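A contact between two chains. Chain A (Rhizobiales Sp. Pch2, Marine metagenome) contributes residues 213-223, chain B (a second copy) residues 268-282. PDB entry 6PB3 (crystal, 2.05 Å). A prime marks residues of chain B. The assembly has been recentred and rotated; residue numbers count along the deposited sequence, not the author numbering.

Chain A 213-223: VRRRAAEIITF
Chain B (268-282) FSDLTQRLIPSIVLD

Chain A leaves a helix at Val213-Arg214, makes a type I turn from Arg214 to Ala217, and runs as a strand through Glu219-Phe223. Chain B is helical from Phe268′ to Asp282′ and beyond, with a wider pi-type turn at 270-275 and a kink at Pro277′, whose N has no bond to the turn before. Strand and helix cross nearly at right angles, at -84°, with their axes 6.2 Å apart at closest approach. The two stretches bury 482 Å² between them.

In the turn, Ala217 N bonds to Arg214 O at 3.1 Å. Gln273′ reaches in from the helix with chi1 m, chi2 t and chi3 -81°. Its NE2 donates to Arg214 O and to Ala217 O, both at 2.9 Å and nearly straight. An amide has two hydrogens on one nitrogen, so a single side chain can serve both carbonyls of the turn. Its OE1 accepts from Ser269′ OG at 2.6 Å, one turn earlier in the helix; Ser269′ has chi1 t. Arg215 and Arg216 point their CA-to-CB bonds away from the helix. Ala217 points toward it, and its CB lies 3.5 Å from Gln273′ NE2. Its small methyl fits beside the amide.

The nearest CA atoms are those of Glu219 and Gln273′, 4.8 Å apart. Glu219 CA makes a CA-H...O contact of 3.3 Å with Gln273′ O. Its extended side chain (chi1 t, chi2 t) lies along the helix, with CD 3.9 Å from Pro277′ CB and OE1 3.5 Å from Leu281′ CD1. Both carboxylate oxygens are buried without a partner in the model. Ser278′ OG instead donates to Arg274′ O at 2.8 Å.

Ile220 N donates to the same Gln273′ O at 2.9 Å. Pro277′, four residues on, has no N-H to give this carbonyl, and no other amide of the helix stretch takes it, so Ile220 N can. The Ile220 side chain (chi1 m, chi2 t) packs with CB 3.9 Å from Arg274′ CG, and its CD1 reaches to 4.0 Å from Gln273′ OE1. Ile221 points away.

Thr222 points toward the helix, with chi1 p. Its OG1 accepts from Arg274′ NH2 at 2.9 Å, and its CG2 lies over one face of the guanidinium. Ile220 O is at the guanidinium edge. Arg274′ (m, t, p, chi4 -153°) is steadied by a salt bridge from NH1 to Asp270′ OD1, 3.1 Å. Water 1 accepts from Thr222 N at 3.2 Å and, weakly, from Arg274′ NE at 3.4 Å. Phe223 is out of reach.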

# COMPACT_ATOMS: atom_id res chain seq x y z
N VAL A 213 -13.83 16.89 13.76
CA VAL A 213 -13.02 17.43 14.83
C VAL A 213 -12.04 18.46 14.28
O VAL A 213 -11.90 19.55 14.83
CB VAL A 213 -12.30 16.30 15.58
CG1 VAL A 213 -11.17 16.86 16.45
CG2 VAL A 213 -13.30 15.52 16.42
N ARG A 214 -11.37 18.12 13.18
CA ARG A 214 -10.32 18.98 12.65
C ARG A 214 -10.86 20.36 12.30
O ARG A 214 -10.23 21.38 12.62
CB ARG A 214 -9.70 18.33 11.42
CG ARG A 214 -8.21 18.50 11.33
CD ARG A 214 -7.67 17.96 10.05
NE ARG A 214 -8.15 16.61 9.76
CZ ARG A 214 -7.82 15.96 8.66
NH1 ARG A 214 -7.02 16.54 7.78
NH2 ARG A 214 -8.28 14.73 8.42
N ARG A 215 -12.02 20.41 11.65
CA ARG A 215 -12.55 21.68 11.16
C ARG A 215 -12.99 22.61 12.28
O ARG A 215 -13.14 23.81 12.03
CB ARG A 215 -13.71 21.42 10.19
CG ARG A 215 -15.03 21.03 10.84
CD ARG A 215 -16.12 20.83 9.76
NE ARG A 215 -17.45 20.63 10.34
CZ ARG A 215 -18.13 19.49 10.27
NH1 ARG A 215 -17.63 18.44 9.62
NH2 ARG A 215 -19.33 19.41 10.84
N ARG A 216 -13.16 22.10 13.49
CA ARG A 216 -13.52 22.92 14.64
C ARG A 216 -12.33 23.49 15.40
O ARG A 216 -12.52 24.38 16.24
CB ARG A 216 -14.38 22.11 15.61
CG ARG A 216 -15.80 21.90 15.09
CD ARG A 216 -16.57 20.94 15.97
NE ARG A 216 -18.01 20.97 15.68
CZ ARG A 216 -18.60 20.31 14.69
NH1 ARG A 216 -17.87 19.58 13.85
NH2 ARG A 216 -19.92 20.39 14.53
N ALA A 217 -11.11 23.05 15.12
CA ALA A 217 -9.95 23.60 15.81
C ALA A 217 -9.87 25.11 15.58
O ALA A 217 -9.92 25.58 14.44
CB ALA A 217 -8.66 22.92 15.33
N ALA A 218 -9.79 25.86 16.67
CA ALA A 218 -9.50 27.28 16.57
C ALA A 218 -8.09 27.49 16.07
O ALA A 218 -7.83 28.40 15.28
CB ALA A 218 -9.69 27.96 17.92
N GLU A 219 -7.17 26.64 16.51
CA GLU A 219 -5.82 26.70 15.99
C GLU A 219 -5.25 25.30 15.97
O GLU A 219 -5.51 24.49 16.86
CB GLU A 219 -4.91 27.62 16.84
CG GLU A 219 -3.55 27.83 16.20
CD GLU A 219 -2.63 28.71 17.00
OE1 GLU A 219 -2.99 29.11 18.12
OE2 GLU A 219 -1.52 29.01 16.51
N ILE A 220 -4.47 25.02 14.93
CA ILE A 220 -3.65 23.83 14.82
C ILE A 220 -2.20 24.27 14.92
O ILE A 220 -1.77 25.16 14.17
CB ILE A 220 -3.92 23.09 13.50
CG1 ILE A 220 -5.42 22.75 13.35
CG2 ILE A 220 -3.02 21.85 13.41
CD1 ILE A 220 -5.80 22.12 11.97
N ILE A 221 -1.45 23.66 15.82
CA ILE A 221 -0.05 24.00 16.06
C ILE A 221 0.78 22.78 15.73
O ILE A 221 0.56 21.70 16.30
CB ILE A 221 0.20 24.44 17.51
CG1 ILE A 221 -0.59 25.71 17.85
CG2 ILE A 221 1.73 24.67 17.80
CD1 ILE A 221 -0.55 26.02 19.37
N THR A 222 1.72 22.94 14.81
CA THR A 222 2.39 21.78 14.25
C THR A 222 3.80 21.64 14.81
O THR A 222 4.51 22.63 15.01
CB THR A 222 2.42 21.84 12.72
OG1 THR A 222 3.02 23.08 12.29
CG2 THR A 222 0.97 21.77 12.18
N PHE A 223 4.19 20.38 15.06
CA PHE A 223 5.48 19.97 15.59
C PHE A 223 6.11 19.09 14.52
O PHE A 223 5.92 17.87 14.49
CB PHE A 223 5.34 19.23 16.93
CG PHE A 223 4.67 20.05 18.01
CD1 PHE A 223 3.33 20.37 17.92
CD2 PHE A 223 5.40 20.50 19.10
CE1 PHE A 223 2.72 21.15 18.90
CE2 PHE A 223 4.79 21.27 20.09
CZ PHE A 223 3.45 21.58 19.99
N PHE B 268 -6.57 25.79 2.51
CA PHE B 268 -7.41 26.79 3.16
C PHE B 268 -7.28 26.68 4.68
O PHE B 268 -7.23 27.69 5.39
CB PHE B 268 -8.88 26.61 2.74
CG PHE B 268 -9.23 27.22 1.38
CD1 PHE B 268 -9.29 28.59 1.21
CD2 PHE B 268 -9.54 26.40 0.30
CE1 PHE B 268 -9.64 29.15 -0.03
CE2 PHE B 268 -9.90 26.95 -0.95
CZ PHE B 268 -9.94 28.33 -1.11
N SER B 269 -7.25 25.45 5.19
CA SER B 269 -7.00 25.21 6.61
C SER B 269 -5.66 25.79 7.06
O SER B 269 -5.58 26.42 8.12
CB SER B 269 -7.03 23.71 6.88
OG SER B 269 -6.82 23.48 8.26
N ASP B 270 -4.59 25.54 6.30
CA ASP B 270 -3.29 26.13 6.65
C ASP B 270 -3.38 27.65 6.78
O ASP B 270 -2.69 28.24 7.62
CB ASP B 270 -2.23 25.75 5.62
CG ASP B 270 -1.94 24.24 5.60
OD1 ASP B 270 -2.23 23.54 6.61
OD2 ASP B 270 -1.38 23.75 4.58
N LEU B 271 -4.23 28.30 5.99
CA LEU B 271 -4.34 29.75 6.14
C LEU B 271 -5.16 30.12 7.37
O LEU B 271 -4.77 30.99 8.15
CB LEU B 271 -4.95 30.38 4.88
CG LEU B 271 -4.10 30.31 3.60
CD1 LEU B 271 -4.91 30.73 2.38
CD2 LEU B 271 -2.84 31.16 3.75
N THR B 272 -6.32 29.49 7.56
CA THR B 272 -7.29 29.98 8.54
C THR B 272 -7.04 29.42 9.93
O THR B 272 -7.28 30.12 10.92
CB THR B 272 -8.73 29.65 8.11
OG1 THR B 272 -8.89 28.23 7.95
CG2 THR B 272 -9.09 30.34 6.78
N GLN B 273 -6.56 28.18 10.03
CA GLN B 273 -6.36 27.54 11.33
C GLN B 273 -4.90 27.54 11.81
O GLN B 273 -4.65 27.18 12.97
CB GLN B 273 -6.88 26.10 11.29
CG GLN B 273 -8.42 26.01 11.01
CD GLN B 273 -8.88 24.56 10.95
OE1 GLN B 273 -8.73 23.90 9.92
NE2 GLN B 273 -9.41 24.05 12.05
N ARG B 274 -3.94 27.91 10.96
CA ARG B 274 -2.55 27.99 11.40
C ARG B 274 -1.96 29.37 11.19
O ARG B 274 -1.60 30.04 12.16
CB ARG B 274 -1.69 26.92 10.70
CG ARG B 274 -2.18 25.48 10.90
CD ARG B 274 -1.47 24.48 9.97
NE ARG B 274 -0.03 24.39 10.23
CZ ARG B 274 0.87 24.04 9.31
NH1 ARG B 274 0.47 23.75 8.07
NH2 ARG B 274 2.16 23.98 9.63
N LEU B 275 -1.89 29.85 9.94
CA LEU B 275 -1.11 31.05 9.67
C LEU B 275 -1.78 32.28 10.26
O LEU B 275 -1.13 33.10 10.91
CB LEU B 275 -0.88 31.23 8.18
CG LEU B 275 -0.22 32.54 7.78
CD1 LEU B 275 1.19 32.71 8.34
CD2 LEU B 275 -0.21 32.67 6.26
N ILE B 276 -3.09 32.44 10.03
CA ILE B 276 -3.78 33.64 10.53
C ILE B 276 -3.70 33.73 12.06
O ILE B 276 -3.25 34.77 12.56
CB ILE B 276 -5.22 33.69 10.00
CG1 ILE B 276 -5.24 34.17 8.53
CG2 ILE B 276 -6.07 34.64 10.87
CD1 ILE B 276 -6.57 33.92 7.85
N PRO B 277 -4.06 32.71 12.83
CA PRO B 277 -3.86 32.82 14.28
C PRO B 277 -2.44 33.15 14.66
O PRO B 277 -2.23 34.00 15.54
CB PRO B 277 -4.27 31.42 14.79
CG PRO B 277 -5.18 30.88 13.82
CD PRO B 277 -4.70 31.43 12.47
N SER B 278 -1.44 32.51 14.03
CA SER B 278 -0.05 32.75 14.40
C SER B 278 0.33 34.20 14.19
O SER B 278 1.10 34.77 14.97
CB SER B 278 0.89 31.84 13.59
OG SER B 278 0.62 30.46 13.83
N ILE B 279 -0.13 34.80 13.09
CA ILE B 279 0.22 36.18 12.82
C ILE B 279 -0.40 37.10 13.87
O ILE B 279 0.28 37.97 14.43
CB ILE B 279 -0.22 36.57 11.40
CG1 ILE B 279 0.69 35.89 10.39
CG2 ILE B 279 -0.18 38.08 11.25
CD1 ILE B 279 0.27 36.10 8.97
N VAL B 280 -1.68 36.88 14.18
CA VAL B 280 -2.36 37.72 15.17
C VAL B 280 -1.75 37.52 16.56
O VAL B 280 -1.40 38.49 17.25
CB VAL B 280 -3.86 37.41 15.17
CG1 VAL B 280 -4.55 38.20 16.27
CG2 VAL B 280 -4.46 37.70 13.81
N LEU B 281 -1.63 36.27 16.99
CA LEU B 281 -1.14 36.01 18.34
C LEU B 281 0.29 36.50 18.52
O LEU B 281 0.70 36.84 19.63
CB LEU B 281 -1.23 34.52 18.65
CG LEU B 281 -2.64 33.95 18.66
CD1 LEU B 281 -2.61 32.49 19.07
CD2 LEU B 281 -3.51 34.76 19.60
N ASP B 282 1.06 36.55 17.43
CA ASP B 282 2.44 37.03 17.55
C ASP B 282 2.49 38.48 18.02
O ASP B 282 3.40 38.85 18.77
CB ASP B 282 3.17 36.90 16.21
CG ASP B 282 4.55 37.48 16.26
OD1 ASP B 282 5.43 36.82 16.85
OD2 ASP B 282 4.76 38.59 15.73
O HOH W 1 1.69 25.49 12.95